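Local coordinates for protein actibind (Aspergillus niger, PDB 3D3Z) that cleaves RNA as a secreted fungal ribonuclease of the T2 family, probably without strict base specificity but with a preference for adenylic acid, at residues Gln32-Asp37 against Leu199-Asn204; Trp48-Leu53 against Gln142-Phe147; Lys148-Tyr153 against Ala180-Tyr185. All coordinates share one frame; numbering follows the deposited sequence.

Contact 1: Gln32-Asp37 against Leu199-Asn204; sequences QTQFWD and LYYYFN. With D3Z (1-(5-deoxy-beta-L-xylofuranosyl)pyrimidine-2,4(1H,3H)-dione), chain E.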
loop_
_atom_site.group_PDB
_atom_site.type_symbol
_atom_site.label_atom_id
_atom_site.label_comp_id
_atom_site.label_asym_id
_atom_site.label_seq_id
_atom_site.Cartn_x
_atom_site.Cartn_y
_atom_site.Cartn_z
ATOM N N GLN A 32 2.481 2.707 0.624
ATOM C CA GLN A 32 1.412 2.069 -0.134
ATOM C C GLN A 32 2.079 1.343 -1.307
ATOM O O GLN A 32 2.635 1.946 -2.212
ATOM C CB GLN A 32 0.356 3.044 -0.621
ATOM C CG GLN A 32 -1.028 2.397 -0.916
ATOM C CD GLN A 32 -1.057 1.468 -2.130
ATOM O OE1 GLN A 32 -1.012 1.912 -3.290
ATOM N NE2 GLN A 32 -1.282 0.155 -1.872
ATOM N N THR A 33 2.009 0.014 -1.260
ATOM C CA THR A 33 2.761 -0.826 -2.218
ATOM C C THR A 33 1.800 -1.498 -3.204
ATOM O O THR A 33 0.656 -1.822 -2.855
ATOM C CB THR A 33 3.614 -1.862 -1.494
ATOM O OG1 THR A 33 2.767 -2.723 -0.729
ATOM C CG2 THR A 33 4.560 -1.151 -0.572
ATOM N N GLN A 34 2.263 -1.666 -4.443
ATOM C CA GLN A 34 1.468 -2.218 -5.511
ATOM C C GLN A 34 2.197 -3.287 -6.352
ATOM O O GLN A 34 3.416 -3.319 -6.413
ATOM C CB GLN A 34 1.025 -1.071 -6.423
ATOM C CG GLN A 34 0.249 0.011 -5.733
ATOM C CD GLN A 34 -0.196 1.112 -6.672
ATOM O OE1 GLN A 34 -0.127 0.960 -7.913
ATOM N NE2 GLN A 34 -0.769 2.173 -6.099
ATOM N N PHE A 35 1.432 -4.142 -7.025
ATOM C CA PHE A 35 1.966 -5.147 -7.928
ATOM C C PHE A 35 1.488 -4.964 -9.357
ATOM O O PHE A 35 0.381 -4.543 -9.553
ATOM C CB PHE A 35 1.371 -6.497 -7.555
ATOM C CG PHE A 35 2.032 -7.146 -6.409
ATOM C CD1 PHE A 35 3.403 -7.223 -6.351
ATOM C CD2 PHE A 35 1.282 -7.761 -5.411
ATOM C CE1 PHE A 35 4.008 -7.876 -5.329
ATOM C CE2 PHE A 35 1.909 -8.409 -4.381
ATOM C CZ PHE A 35 3.262 -8.463 -4.343
ATOM N N TRP A 36 2.341 -5.346 -10.304
ATOM C CA TRP A 36 1.962 -5.632 -11.689
ATOM C C TRP A 36 2.173 -7.159 -11.931
ATOM O O TRP A 36 3.310 -7.631 -12.163
ATOM C CB TRP A 36 2.790 -4.736 -12.660
ATOM C CG TRP A 36 2.406 -4.942 -14.072
ATOM C CD1 TRP A 36 3.109 -5.639 -15.057
ATOM C CD2 TRP A 36 1.213 -4.474 -14.687
ATOM N NE1 TRP A 36 2.389 -5.633 -16.226
ATOM C CE2 TRP A 36 1.246 -4.898 -16.042
ATOM C CE3 TRP A 36 0.127 -3.708 -14.239
ATOM C CZ2 TRP A 36 0.222 -4.614 -16.925
ATOM C CZ3 TRP A 36 -0.898 -3.419 -15.137
ATOM C CH2 TRP A 36 -0.836 -3.864 -16.463
ATOM N N ASP A 37 1.103 -7.946 -11.801
ATOM C CA ASP A 37 1.164 -9.386 -11.893
ATOM C C ASP A 37 0.791 -9.771 -13.324
ATOM O O ASP A 37 -0.353 -9.606 -13.737
ATOM C CB ASP A 37 0.199 -10.060 -10.892
ATOM C CG ASP A 37 0.626 -9.922 -9.420
ATOM O OD1 ASP A 37 1.807 -9.629 -9.120
ATOM O OD2 ASP A 37 -0.261 -10.126 -8.529
ATOM N N LEU A 199 5.745 -1.377 -7.023
ATOM C CA LEU A 199 5.827 0.058 -6.716
ATOM C C LEU A 199 5.596 0.272 -5.208
ATOM O O LEU A 199 4.707 -0.386 -4.579
ATOM C CB LEU A 199 4.826 0.857 -7.547
ATOM C CG LEU A 199 4.919 0.888 -9.082
ATOM C CD1 LEU A 199 3.750 1.640 -9.685
ATOM C CD2 LEU A 199 6.266 1.501 -9.555
ATOM N N TYR A 200 6.462 1.087 -4.582
ATOM C CA TYR A 200 6.232 1.591 -3.198
ATOM C C TYR A 200 6.142 3.118 -3.200
ATOM O O TYR A 200 7.132 3.823 -3.444
ATOM C CB TYR A 200 7.305 1.224 -2.181
ATOM C CG TYR A 200 7.918 -0.157 -2.147
ATOM C CD1 TYR A 200 7.303 -1.296 -2.714
ATOM C CD2 TYR A 200 9.142 -0.344 -1.499
ATOM C CE1 TYR A 200 7.907 -2.537 -2.639
ATOM C CE2 TYR A 200 9.743 -1.582 -1.425
ATOM C CZ TYR A 200 9.129 -2.681 -1.978
ATOM O OH TYR A 200 9.755 -3.914 -1.873
ATOM N N TYR A 201 4.946 3.627 -2.918
ATOM C CA TYR A 201 4.727 5.065 -2.733
ATOM C C TYR A 201 4.838 5.404 -1.255
ATOM O O TYR A 201 4.073 4.888 -0.440
ATOM C CB TYR A 201 3.366 5.459 -3.278
ATOM C CG TYR A 201 3.109 5.283 -4.755
ATOM C CD1 TYR A 201 3.324 6.343 -5.657
ATOM C CD2 TYR A 201 2.559 4.113 -5.266
ATOM C CE1 TYR A 201 3.012 6.213 -6.997
ATOM C CE2 TYR A 201 2.275 3.990 -6.602
ATOM C CZ TYR A 201 2.541 5.030 -7.466
ATOM O OH TYR A 201 2.247 4.941 -8.796
ATOM N N TYR A 202 5.797 6.276 -0.913
ATOM C CA TYR A 202 6.093 6.654 0.466
ATOM C C TYR A 202 5.311 7.901 0.872
ATOM O O TYR A 202 5.025 8.796 0.045
ATOM C CB TYR A 202 7.590 6.910 0.684
ATOM C CG TYR A 202 8.482 5.684 0.534
ATOM C CD1 TYR A 202 9.115 5.126 1.618
ATOM C CD2 TYR A 202 8.708 5.102 -0.719
ATOM C CE1 TYR A 202 9.937 3.979 1.479
ATOM C CE2 TYR A 202 9.544 3.964 -0.870
ATOM C CZ TYR A 202 10.156 3.437 0.224
ATOM O OH TYR A 202 10.962 2.326 0.072
ATOM N N PHE A 203 4.930 7.912 2.146
ATOM C CA PHE A 203 4.119 8.982 2.745
ATOM C C PHE A 203 4.559 9.221 4.176
ATOM O O PHE A 203 4.989 8.314 4.915
ATOM C CB PHE A 203 2.643 8.580 2.819
ATOM C CG PHE A 203 1.963 8.521 1.516
ATOM C CD1 PHE A 203 1.418 9.660 0.970
ATOM C CD2 PHE A 203 1.849 7.310 0.839
ATOM C CE1 PHE A 203 0.775 9.603 -0.207
ATOM C CE2 PHE A 203 1.217 7.263 -0.345
ATOM C CZ PHE A 203 0.672 8.399 -0.863
ATOM N N ASN A 204 4.426 10.463 4.596
ATOM C CA ASN A 204 4.370 10.739 6.020
ATOM C C ASN A 204 2.916 11.152 6.329
ATOM O O ASN A 204 2.151 11.509 5.417
ATOM C CB ASN A 204 5.376 11.810 6.450
ATOM C CG ASN A 204 6.864 11.428 6.159
ATOM O OD1 ASN A 204 7.341 10.331 6.454
ATOM N ND2 ASN A 204 7.577 12.368 5.605
HETATM N N1 D3Z E . 2.343 -12.586 -3.151
HETATM C C2 D3Z E . 1.039 -13.073 -2.936
HETATM N N3 D3Z E . 0.041 -12.629 -3.694
HETATM C C4 D3Z E . 0.233 -11.719 -4.650
HETATM C C5 D3Z E . 1.499 -11.241 -4.862
HETATM C C6 D3Z E . 2.567 -11.687 -4.096
HETATM O O2 D3Z E . 0.797 -13.920 -2.051
HETATM O O4 D3Z E . -0.693 -11.299 -5.375
HETATM C "C1'" D3Z E . 3.444 -13.039 -2.338
HETATM C "C2'" D3Z E . 2.826 -13.498 -1.033
HETATM O "O2'" D3Z E . 2.946 -14.927 -0.910
HETATM C "C3'" D3Z E . 3.514 -12.695 0.058
HETATM C "C4'" D3Z E . 4.541 -11.811 -0.626
HETATM O "O3'" D3Z E . 2.580 -11.877 0.742
HETATM O "O4'" D3Z E . 4.333 -11.946 -2.045
HETATM C "C5'" D3Z E . 4.381 -10.374 -0.142
#
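Gln32 and Tyr201 form a hydrogen-bonded antiparallel pair: Gln32 N donates to Tyr201 O at 2.9 Å, and Tyr201 N returns a bond to Gln32 O. Gln34 and Leu199 repeat this double link, with Gln34 N to Leu199 O at 2.8 Å and a longer return bond from Leu199 N to Gln34 O. Gln34 rises off the sheet over its own strand, toward Gln32, and the Tyr201 ring leans across to it. The glutamine chain is extended beyond CG, and Gln34 NE2 comes within 3.6 Å of Tyr201 CE2, the amide and ring planes 47° apart. Gln32 bends at chi2 (-69°), which sets its CD; the OE1 on that carbon accepts from Gln34 NE2 at 2.8 Å, close to the extension of the carbonyl bond and in the donor amide plane. Gln34 NE2 also bonds Leu150 O and its OE1 bonds Ser152 OG, which fixes the rotation of the buried amide; Ser152 OG is shared with Tyr201 OH.

This pairing belongs to the central antiparallel sheet of the RNase T2 fold, in which strand 29-35 lies between strands 49-56 and 195-206. On the opposite face, Thr33 and Tyr200 make a non-hydrogen-bonded pair. Thr33 CG2 leans on the Tyr200 ring, 3.5 Å from CD1, while Thr33 CA approaches Leu199 O at 3.1 Å in a CA-H...O contact. The Thr33 side also carries the side chain of His51, predicted to be catalytic. Past the paired residues, Phe35 stacks on the His51 ring and borders the uracil of D3Z, with Asp37 OD2 3.4 Å from D3Z O4.

Contact 2: Trp48-Leu53 against Gln142-Phe147; sequences WTIHGL and QVVDLF. With D3Z (1-(5-deoxy-beta-L-xylofuranosyl)pyrimidine-2,4(1H,3H)-dione), chain E.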
loop_
_atom_site.group_PDB
_atom_site.type_symbol
_atom_site.label_atom_id
_atom_site.label_comp_id
_atom_site.label_asym_id
_atom_site.label_seq_id
_atom_site.Cartn_x
_atom_site.Cartn_y
_atom_site.Cartn_z
ATOM N N TRP A 48 -2.897 -1.787 -12.011
ATOM C CA TRP A 48 -2.073 -2.428 -11.016
ATOM C C TRP A 48 -3.020 -2.860 -9.896
ATOM O O TRP A 48 -4.207 -2.472 -9.878
ATOM C CB TRP A 48 -1.020 -1.454 -10.510
ATOM C CG TRP A 48 0.088 -1.148 -11.524
ATOM C CD1 TRP A 48 -0.048 -0.620 -12.777
ATOM C CD2 TRP A 48 1.489 -1.362 -11.324
ATOM N NE1 TRP A 48 1.208 -0.515 -13.384
ATOM C CE2 TRP A 48 2.164 -0.956 -12.507
ATOM C CE3 TRP A 48 2.238 -1.886 -10.274
ATOM C CZ2 TRP A 48 3.545 -1.068 -12.654
ATOM C CZ3 TRP A 48 3.629 -1.996 -10.424
ATOM C CH2 TRP A 48 4.258 -1.589 -11.594
ATOM N N THR A 49 -2.481 -3.672 -8.991
ATOM C CA THR A 49 -3.189 -4.193 -7.808
ATOM C C THR A 49 -2.434 -3.859 -6.513
ATOM O O THR A 49 -1.279 -3.436 -6.524
ATOM C CB THR A 49 -3.378 -5.687 -7.930
ATOM O OG1 THR A 49 -2.137 -6.328 -8.203
ATOM C CG2 THR A 49 -4.337 -5.990 -9.080
ATOM N N ILE A 50 -3.111 -4.058 -5.380
ATOM C CA ILE A 50 -2.608 -3.785 -4.061
ATOM C C ILE A 50 -1.715 -4.915 -3.585
ATOM O O ILE A 50 -2.022 -6.095 -3.721
ATOM C CB ILE A 50 -3.764 -3.620 -2.956
ATOM C CG1 ILE A 50 -4.732 -2.464 -3.342
ATOM C CG2 ILE A 50 -3.152 -3.449 -1.549
ATOM C CD1 ILE A 50 -6.127 -2.441 -2.617
ATOM N N HIS A 51 -0.592 -4.529 -3.032
ATOM C CA HIS A 51 0.235 -5.403 -2.229
ATOM C C HIS A 51 -0.090 -5.157 -0.737
ATOM O O HIS A 51 -0.418 -6.067 -0.011
ATOM C CB HIS A 51 1.721 -5.160 -2.544
ATOM C CG HIS A 51 2.668 -6.151 -1.912
ATOM N ND1 HIS A 51 4.014 -6.168 -2.225
ATOM C CD2 HIS A 51 2.476 -7.163 -1.027
ATOM C CE1 HIS A 51 4.608 -7.139 -1.544
ATOM N NE2 HIS A 51 3.690 -7.773 -0.829
ATOM N N GLY A 52 0.045 -3.924 -0.302
ATOM C CA GLY A 52 -0.233 -3.531 1.092
ATOM C C GLY A 52 -0.021 -2.080 1.475
ATOM O O GLY A 52 0.024 -1.190 0.632
ATOM N N LEU A 53 0.086 -1.884 2.785
ATOM C CA LEU A 53 0.420 -0.637 3.435
ATOM C C LEU A 53 1.354 -0.980 4.591
ATOM O O LEU A 53 0.983 -1.741 5.462
ATOM C CB LEU A 53 -0.861 0.070 3.926
ATOM C CG LEU A 53 -0.636 1.416 4.661
ATOM C CD1 LEU A 53 -0.058 2.532 3.717
ATOM C CD2 LEU A 53 -1.989 1.863 5.311
ATOM N N GLN A 142 -8.650 1.582 4.734
ATOM C CA GLN A 142 -7.656 2.671 4.583
ATOM C C GLN A 142 -6.695 2.361 3.406
ATOM O O GLN A 142 -6.427 3.197 2.584
ATOM C CB GLN A 142 -6.873 2.804 5.887
ATOM C CG GLN A 142 -5.871 3.951 5.934
ATOM C CD GLN A 142 -6.463 5.306 5.692
ATOM O OE1 GLN A 142 -7.498 5.643 6.255
ATOM N NE2 GLN A 142 -5.810 6.094 4.869
ATOM N N VAL A 143 -6.182 1.125 3.356
ATOM C CA VAL A 143 -5.272 0.703 2.241
ATOM C C VAL A 143 -5.956 0.956 0.902
ATOM O O VAL A 143 -5.422 1.611 -0.037
ATOM C CB VAL A 143 -4.837 -0.783 2.375
ATOM C CG1 VAL A 143 -3.910 -1.154 1.179
ATOM C CG2 VAL A 143 -4.174 -0.999 3.705
ATOM N N VAL A 144 -7.192 0.507 0.822
ATOM C CA VAL A 144 -8.018 0.675 -0.378
ATOM C C VAL A 144 -8.219 2.145 -0.708
ATOM O O VAL A 144 -8.047 2.573 -1.869
ATOM C CB VAL A 144 -9.396 -0.068 -0.266
ATOM C CG1 VAL A 144 -10.427 0.456 -1.339
ATOM C CG2 VAL A 144 -9.208 -1.615 -0.437
ATOM N N ASP A 145 -8.549 2.939 0.321
ATOM C CA ASP A 145 -8.774 4.368 0.104
ATOM C C ASP A 145 -7.526 5.056 -0.498
ATOM O O ASP A 145 -7.636 5.852 -1.420
ATOM C CB ASP A 145 -9.168 5.081 1.411
ATOM C CG ASP A 145 -10.568 4.724 1.890
ATOM O OD1 ASP A 145 -11.370 4.185 1.113
ATOM O OD2 ASP A 145 -10.854 5.056 3.041
ATOM N N LEU A 146 -6.366 4.734 0.041
ATOM C CA LEU A 146 -5.093 5.327 -0.435
ATOM C C LEU A 146 -4.720 4.803 -1.826
ATOM O O LEU A 146 -4.385 5.576 -2.733
ATOM C CB LEU A 146 -4.012 5.016 0.563
ATOM C CG LEU A 146 -2.731 5.814 0.419
ATOM C CD1 LEU A 146 -2.968 7.328 0.584
ATOM C CD2 LEU A 146 -1.771 5.280 1.475
ATOM N N PHE A 147 -4.830 3.499 -2.003
ATOM C CA PHE A 147 -4.615 2.896 -3.338
ATOM C C PHE A 147 -5.428 3.574 -4.422
ATOM O O PHE A 147 -4.914 3.847 -5.532
ATOM C CB PHE A 147 -4.963 1.424 -3.275
ATOM C CG PHE A 147 -4.924 0.718 -4.602
ATOM C CD1 PHE A 147 -3.732 0.377 -5.196
ATOM C CD2 PHE A 147 -6.074 0.322 -5.197
ATOM C CE1 PHE A 147 -3.698 -0.311 -6.383
ATOM C CE2 PHE A 147 -6.085 -0.372 -6.407
ATOM C CZ PHE A 147 -4.851 -0.692 -7.025
HETATM N N1 D3Z E . 2.343 -12.586 -3.151
HETATM C C2 D3Z E . 1.039 -13.073 -2.936
HETATM N N3 D3Z E . 0.041 -12.629 -3.694
HETATM C C4 D3Z E . 0.233 -11.719 -4.650
HETATM C C5 D3Z E . 1.499 -11.241 -4.862
HETATM C C6 D3Z E . 2.567 -11.687 -4.096
HETATM O O2 D3Z E . 0.797 -13.920 -2.051
HETATM O O4 D3Z E . -0.693 -11.299 -5.375
HETATM C "C1'" D3Z E . 3.444 -13.039 -2.338
HETATM C "C2'" D3Z E . 2.826 -13.498 -1.033
HETATM O "O2'" D3Z E . 2.946 -14.927 -0.910
HETATM C "C3'" D3Z E . 3.514 -12.695 0.058
HETATM C "C4'" D3Z E . 4.541 -11.811 -0.626
HETATM O "O3'" D3Z E . 2.580 -11.877 0.742
HETATM O "O4'" D3Z E . 4.333 -11.946 -2.045
HETATM C "C5'" D3Z E . 4.381 -10.374 -0.142
#
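Ile50 and Leu53 meet Val143 and Phe147 in a largely apolar strand-on-helix contact, buried near the centre of the chain, where the end of helix 134-147 lies against strand 49-56. The axes of strand 49-53 and helix 142-147 approach to 8.4 Å at an angle of 116°, and no hydrogen bond crosses. Phe147 receives Ile50 over one ring face: Ile50 CG1, anti to the carbonyl carbon (chi1 -59°), sits above the middle of the ring, 3.5 Å from its centroid and 15° off the normal, a CH-pi contact. At the ring edge, Trp48 O lies in plane 3.4 Å from Phe147 CZ. The other branch, Ile50 CG2, touches Val143 CG1 at 3.6 Å, one helical turn earlier. Ile50 CD1 continues to Val144 CG2, the two side chains crossing at about a right angle. Val143 also turns its second methyl to Leu53; Leu53 CB and Val143 CG2, only 3.5 Å apart, are pressed closely as the two side chains run past each other in opposite directions. Leu53 CD1 then reaches Leu146 CD2 at 3.9 Å. His51 points away from the helix, toward the D3Z pocket, and with Gly52 faces Thr33 in a classic beta bulge. A sheet with a helix packed on one face and the predicted catalytic histidine on the other is characteristic of the alpha+beta RNase T2 fold.

Contact 3: Lys148-Tyr153 against Ala180-Tyr185; sequences KTLDSY and AIHDGY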
loop_
_atom_site.group_PDB
_atom_site.type_symbol
_atom_site.label_atom_id
_atom_site.label_comp_id
_atom_site.label_asym_id
_atom_site.label_seq_id
_atom_site.Cartn_x
_atom_site.Cartn_y
_atom_site.Cartn_z
ATOM N N LYS A 148 -6.706 3.862 -4.135
ATOM C CA LYS A 148 -7.557 4.541 -5.127
ATOM C C LYS A 148 -6.968 5.868 -5.601
ATOM O O LYS A 148 -7.266 6.324 -6.697
ATOM C CB LYS A 148 -8.973 4.764 -4.603
ATOM C CG LYS A 148 -9.785 3.495 -4.539
ATOM C CD LYS A 148 -11.009 3.716 -3.737
ATOM C CE LYS A 148 -11.959 2.626 -3.951
ATOM N NZ LYS A 148 -13.282 2.957 -3.367
ATOM N N THR A 149 -6.135 6.485 -4.801
ATOM C CA THR A 149 -5.606 7.778 -5.194
ATOM C C THR A 149 -4.315 7.635 -6.029
ATOM O O THR A 149 -3.717 8.641 -6.420
ATOM C CB THR A 149 -5.308 8.675 -3.964
ATOM O OG1 THR A 149 -4.255 8.110 -3.196
ATOM C CG2 THR A 149 -6.565 8.896 -3.058
ATOM N N LEU A 150 -3.859 6.399 -6.241
ATOM C CA LEU A 150 -2.518 6.123 -6.800
ATOM C C LEU A 150 -2.646 5.205 -7.992
ATOM O O LEU A 150 -2.175 4.074 -7.937
ATOM C CB LEU A 150 -1.659 5.455 -5.712
ATOM C CG LEU A 150 -1.292 6.345 -4.542
ATOM C CD1 LEU A 150 -0.749 5.530 -3.389
ATOM C CD2 LEU A 150 -0.286 7.402 -4.986
ATOM N N ASP A 151 -3.341 5.678 -9.030
ATOM C CA ASP A 151 -3.605 4.904 -10.232
ATOM C C ASP A 151 -2.346 4.973 -11.146
ATOM O O ASP A 151 -2.263 5.761 -12.085
ATOM C CB ASP A 151 -4.855 5.405 -10.940
ATOM C CG ASP A 151 -5.209 4.603 -12.178
ATOM O OD1 ASP A 151 -4.501 3.650 -12.575
ATOM O OD2 ASP A 151 -6.222 4.959 -12.811
ATOM N N SER A 152 -1.400 4.114 -10.809
ATOM C CA SER A 152 -0.147 3.868 -11.526
ATOM C C SER A 152 -0.339 3.618 -13.017
ATOM O O SER A 152 0.354 4.222 -13.837
ATOM C CB SER A 152 0.532 2.658 -10.847
ATOM O OG SER A 152 0.825 2.967 -9.507
ATOM N N TYR A 153 -1.257 2.732 -13.394
ATOM C CA TYR A 153 -1.482 2.447 -14.811
ATOM C C TYR A 153 -1.794 3.702 -15.621
ATOM O O TYR A 153 -1.211 3.900 -16.700
ATOM C CB TYR A 153 -2.587 1.442 -15.040
ATOM C CG TYR A 153 -2.691 1.033 -16.488
ATOM C CD1 TYR A 153 -2.068 -0.126 -16.924
ATOM C CD2 TYR A 153 -3.360 1.830 -17.446
ATOM C CE1 TYR A 153 -2.133 -0.524 -18.224
ATOM C CE2 TYR A 153 -3.409 1.435 -18.792
ATOM C CZ TYR A 153 -2.780 0.253 -19.162
ATOM O OH TYR A 153 -2.793 -0.209 -20.460
ATOM N N ALA A 180 4.444 12.205 -10.794
ATOM C CA ALA A 180 3.408 13.176 -11.169
ATOM C C ALA A 180 2.082 13.019 -10.406
ATOM O O ALA A 180 1.302 13.971 -10.313
ATOM C CB ALA A 180 3.129 13.062 -12.650
ATOM N N ILE A 181 1.810 11.808 -9.911
ATOM C CA ILE A 181 0.642 11.567 -9.045
ATOM C C ILE A 181 1.014 11.455 -7.560
ATOM O O ILE A 181 0.182 11.041 -6.725
ATOM C CB ILE A 181 -0.164 10.346 -9.499
ATOM C CG1 ILE A 181 0.657 9.052 -9.366
ATOM C CG2 ILE A 181 -0.734 10.546 -10.890
ATOM C CD1 ILE A 181 -0.184 7.809 -9.602
ATOM N N HIS A 182 2.246 11.840 -7.217
ATOM C CA HIS A 182 2.778 11.695 -5.873
ATOM C C HIS A 182 3.608 12.928 -5.501
ATOM O O HIS A 182 4.649 12.828 -4.814
ATOM C CB HIS A 182 3.600 10.408 -5.774
ATOM C CG HIS A 182 3.946 9.981 -4.373
ATOM N ND1 HIS A 182 2.988 9.692 -3.415
ATOM C CD2 HIS A 182 5.140 9.720 -3.792
ATOM C CE1 HIS A 182 3.588 9.322 -2.294
ATOM N NE2 HIS A 182 4.893 9.314 -2.499
ATOM N N ASP A 183 3.136 14.089 -5.951
ATOM C CA ASP A 183 3.705 15.376 -5.558
ATOM C C ASP A 183 5.166 15.568 -5.983
ATOM O O ASP A 183 5.929 16.254 -5.299
ATOM C CB ASP A 183 3.591 15.543 -4.036
ATOM C CG ASP A 183 3.519 16.993 -3.617
ATOM O OD1 ASP A 183 2.745 17.734 -4.249
ATOM O OD2 ASP A 183 4.213 17.388 -2.651
ATOM N N GLY A 184 5.556 14.955 -7.093
ATOM C CA GLY A 184 6.943 14.986 -7.555
ATOM C C GLY A 184 7.928 14.055 -6.869
ATOM O O GLY A 184 9.115 14.053 -7.199
ATOM N N TYR A 185 7.450 13.252 -5.918
ATOM C CA TYR A 185 8.251 12.185 -5.338
ATOM C C TYR A 185 7.975 10.878 -6.061
ATOM O O TYR A 185 6.840 10.391 -6.071
ATOM C CB TYR A 185 7.933 12.004 -3.876
ATOM C CG TYR A 185 8.376 13.144 -3.030
ATOM C CD1 TYR A 185 9.704 13.273 -2.651
ATOM C CD2 TYR A 185 7.472 14.106 -2.595
ATOM C CE1 TYR A 185 10.137 14.335 -1.822
ATOM C CE2 TYR A 185 7.895 15.184 -1.788
ATOM C CZ TYR A 185 9.232 15.286 -1.406
ATOM O OH TYR A 185 9.660 16.336 -0.619
HETATM O O HOH W 1 -2.490 10.864 -6.279
#
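Ile181 supplies the largest share of the contact, pressing the tip of its side chain against the backbone from Leu150 to Ser152. Its CD1 lies 3.9 Å from Leu150 C and 3.8 Å from Asp151 O; within the facing segment this methyl meets main-chain atoms. CG1 stands between the backbone N and the carbonyl carbon (chi1 65°), and the chain is extended beyond it, which carries CD1 outward to the other segment. Leu150 answers with CD2, which approaches the His182 ring obliquely, 4.3 Å from ND1; Leu150 CD2 also comes within 4.1 Å of Ile181 O.

No direct hydrogen bond joins the segments; the polar link is a water that donates to two carbonyls. It stands 2.5 Å from Thr149 O, an unusually short separation from which no strength should be inferred, and 2.7 Å from Ile181 O, bridging the two segments beside the apolar patch.

Local bonds shape each segment. Asp151 is the centre of an inverse gamma turn closed by a weak bond from Ser152 N to Leu150 O. It is also the N-cap of helix 152-158, its side chain capping a backbone N in the first turn; OD2 also bonds Thr154 OG1. In the other segment, His182 to Tyr185 form a type I' beta turn, closed by Tyr185 N to His182 O at 3.0 Å; Asp183 and Gly184 both adopt positive phi.

The contact thus joins the connection between helices 134-147 and 152-158 to the loop that leads from helix 171-179 into strand 188-192. Both segments rest on strand 195-206: Leu150 touches Tyr201 and Phe203, Ile181 touches Tyr201, and the His182 ring meets both of those aromatic rings edge-to-face, while His182 also reaches Ala216 of strand 213-216.

Overall arrangement
Contacts 1 and 2 share one sheet and have centres about 8 Å apart. Their neighbouring strands are joined by Phe35 N to Thr49 O at 2.8 Å and His51 N to Thr33 O at 3.0 Å, probable hydrogen bonds, and both contacts touch D3Z, through Phe35, Asp37 and His51. Contact 3 sits about 10 Å from the centre of contact 1 and 12 Å from that of contact 2; the Ser152 side chain is about 11 Å from that of His51, set back from the pocket. It meets contact 2 where Trp48 packs on Ser152 and Tyr153. Along the chain, contacts 2 and 3 follow in series within the loop that contact 1 closes.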